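Putative alpha-L-fucosidase (Bacteroides thetaiotaomicron, PDB 3EYP) probably hydrolyses alpha-L-fucosidic linkages, releasing L-fucose from fucosylated glycans. Local coordinates at residues I23-F28 against A70-A75. Numbering follows the deposited sequence.
Sequences IAFFHF and AAILTA
The side chain of Thr-74 continues the pairing after the last backbone-to-backbone bond between the segments, Thr-74 N to Phe-26 O: its hydroxyl OG1 accepts the N-H of Phe-28 at 3.1 Å, almost straight at 176°. Chi1 of 61° places OG1 in the crowded position between backbone N and carbonyl carbon, and sets CG2 over the imidazole of His-27, 3.6 Å from the ring centroid and 10° off its normal, a CH-pi contact. Behind this end the two strands run nearly parallel, with Ala-24, Phe-25 and Phe-26 opposite Ala-71, Ile-72 and Leu-73. Four backbone bonds join them; the N-H of Ile-72 reaches Ala-24 O at 2.8 Å nearly along the C=O axis, whereas that of Phe-26 meets Ile-72 O in a clearly bent bond. On one side of the sheet, Phe-25 crosses Ile-72 obliquely, CE1 to CG2 at 3.7 Å, while CE1 of His-27 lies over the centre of the phenyl face. On the other, Phe-26 CE2 touches Ala-71 CB at 3.7 Å and its CB meets Leu-73 CD1, beneath Leu-63 and Trp-59 of helix 56-65. These are neighbouring strands of the TIM-barrel domain, and the connection through helix 56-65 is a beta-alpha-beta crossover. An alanine at Thr-74 would remove OG1 and CG2, and would probably loosen the backbone at Phe-28 and the seating of the His-27 ring. That ring, with Thr-74 CG2 over one face and the Phe-25 ring at the edge, lies at the C-terminal strand ends, where TIM barrels carry their active sites. Its ND1 bonds Asn-295 OD1, which would probably favour the proton on ND1 and leave NE2 to accept from a bound glycerol, probably from the crystallisation liquor.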
loop_
_atom_site.group_PDB
_atom_site.type_symbol
_atom_site.label_atom_id
_atom_site.label_comp_id
_atom_site.label_asym_id
_atom_site.label_seq_id
_atom_site.Cartn_x
_atom_site.Cartn_y
_atom_site.Cartn_z
ATOM N N ILE A 23 -2.778 -4.450 0.060
ATOM C CA ILE A 23 -2.786 -5.067 1.422
ATOM C C ILE A 23 -4.182 -4.910 2.030
ATOM O O ILE A 23 -4.807 -3.856 1.853
ATOM C CB ILE A 23 -1.743 -4.427 2.368
ATOM C CG1 ILE A 23 -0.376 -4.397 1.737
ATOM C CG2 ILE A 23 -1.699 -5.151 3.682
ATOM C CD1 ILE A 23 0.713 -3.601 2.553
ATOM N N ALA A 24 -4.746 -5.941 2.669
ATOM C CA ALA A 24 -6.005 -5.699 3.405
ATOM C C ALA A 24 -5.810 -5.219 4.845
ATOM O O ALA A 24 -4.905 -5.608 5.512
ATOM C CB ALA A 24 -6.924 -6.919 3.372
ATOM N N PHE A 25 -6.704 -4.315 5.277
ATOM C CA PHE A 25 -6.790 -3.904 6.675
ATOM C C PHE A 25 -8.074 -4.563 7.182
ATOM O O PHE A 25 -9.006 -4.723 6.439
ATOM C CB PHE A 25 -7.028 -2.390 6.786
ATOM C CG PHE A 25 -6.058 -1.646 7.661
ATOM C CD1 PHE A 25 -5.354 -2.267 8.687
ATOM C CD2 PHE A 25 -5.886 -0.259 7.467
ATOM C CE1 PHE A 25 -4.537 -1.570 9.462
ATOM C CE2 PHE A 25 -5.046 0.454 8.262
ATOM C CZ PHE A 25 -4.352 -0.179 9.243
ATOM N N PHE A 26 -8.052 -5.006 8.416
ATOM C CA PHE A 26 -9.213 -5.602 9.080
ATOM C C PHE A 26 -9.361 -4.923 10.414
ATOM O O PHE A 26 -8.681 -5.276 11.391
ATOM C CB PHE A 26 -9.066 -7.108 9.311
ATOM C CG PHE A 26 -9.113 -7.939 8.050
ATOM C CD1 PHE A 26 -10.134 -7.814 7.177
ATOM C CD2 PHE A 26 -8.115 -8.861 7.782
ATOM C CE1 PHE A 26 -10.178 -8.549 6.039
ATOM C CE2 PHE A 26 -8.155 -9.617 6.633
ATOM C CZ PHE A 26 -9.160 -9.447 5.752
ATOM N N HIS A 27 -10.219 -3.909 10.440
ATOM C CA HIS A 27 -10.528 -3.172 11.650
ATOM C C HIS A 27 -11.719 -3.863 12.354
ATOM O O HIS A 27 -12.847 -3.836 11.874
ATOM C CB HIS A 27 -10.905 -1.715 11.387
ATOM C CG HIS A 27 -9.734 -0.800 11.277
ATOM N ND1 HIS A 27 -8.857 -0.869 10.219
ATOM C CD2 HIS A 27 -9.258 0.169 12.110
ATOM C CE1 HIS A 27 -7.893 0.022 10.400
ATOM N NE2 HIS A 27 -8.112 0.674 11.528
ATOM N N PHE A 28 -11.375 -4.506 13.455
ATOM C CA PHE A 28 -12.292 -5.355 14.226
ATOM C C PHE A 28 -11.874 -5.349 15.690
ATOM O O PHE A 28 -10.675 -5.399 16.054
ATOM C CB PHE A 28 -12.256 -6.758 13.645
ATOM C CG PHE A 28 -13.173 -7.774 14.317
ATOM C CD1 PHE A 28 -14.575 -7.652 14.217
ATOM C CD2 PHE A 28 -12.618 -8.926 14.865
ATOM C CE1 PHE A 28 -15.398 -8.620 14.744
ATOM C CE2 PHE A 28 -13.440 -9.924 15.427
ATOM C CZ PHE A 28 -14.812 -9.784 15.381
ATOM N N ALA A 70 -1.755 -9.958 1.127
ATOM C CA ALA A 70 -1.335 -9.629 2.509
ATOM C C ALA A 70 -2.457 -8.905 3.291
ATOM O O ALA A 70 -3.368 -8.302 2.711
ATOM C CB ALA A 70 -0.003 -8.845 2.529
ATOM N N ALA A 71 -2.424 -9.115 4.597
ATOM C CA ALA A 71 -3.469 -8.680 5.544
ATOM C C ALA A 71 -2.900 -8.274 6.893
ATOM O O ALA A 71 -2.063 -8.944 7.434
ATOM C CB ALA A 71 -4.573 -9.773 5.751
ATOM N N ILE A 72 -3.396 -7.134 7.347
ATOM C CA ILE A 72 -3.126 -6.490 8.672
ATOM C C ILE A 72 -4.377 -6.433 9.540
ATOM O O ILE A 72 -5.382 -5.770 9.248
ATOM C CB ILE A 72 -2.568 -5.055 8.497
ATOM C CG1 ILE A 72 -1.339 -5.134 7.565
ATOM C CG2 ILE A 72 -2.213 -4.401 9.882
ATOM C CD1 ILE A 72 -0.619 -3.753 7.239
ATOM N N LEU A 73 -4.299 -7.122 10.656
ATOM C CA LEU A 73 -5.388 -7.084 11.672
ATOM C C LEU A 73 -5.146 -6.093 12.802
ATOM O O LEU A 73 -4.053 -5.995 13.354
ATOM C CB LEU A 73 -5.542 -8.470 12.301
ATOM C CG LEU A 73 -6.560 -8.581 13.479
ATOM C CD1 LEU A 73 -7.967 -8.445 12.958
ATOM C CD2 LEU A 73 -6.348 -9.983 14.122
ATOM N N THR A 74 -6.190 -5.372 13.189
ATOM C CA THR A 74 -6.113 -4.584 14.424
ATOM C C THR A 74 -6.104 -5.463 15.690
ATOM O O THR A 74 -7.155 -5.726 16.287
ATOM C CB THR A 74 -7.271 -3.551 14.552
ATOM O OG1 THR A 74 -8.544 -4.241 14.583
ATOM C CG2 THR A 74 -7.224 -2.548 13.398
ATOM N N ALA A 75 -4.921 -5.890 16.100
ATOM C CA ALA A 75 -4.784 -6.737 17.281
ATOM C C ALA A 75 -5.179 -5.909 18.538
ATOM O O ALA A 75 -5.732 -6.444 19.513
ATOM C CB ALA A 75 -3.345 -7.358 17.413
#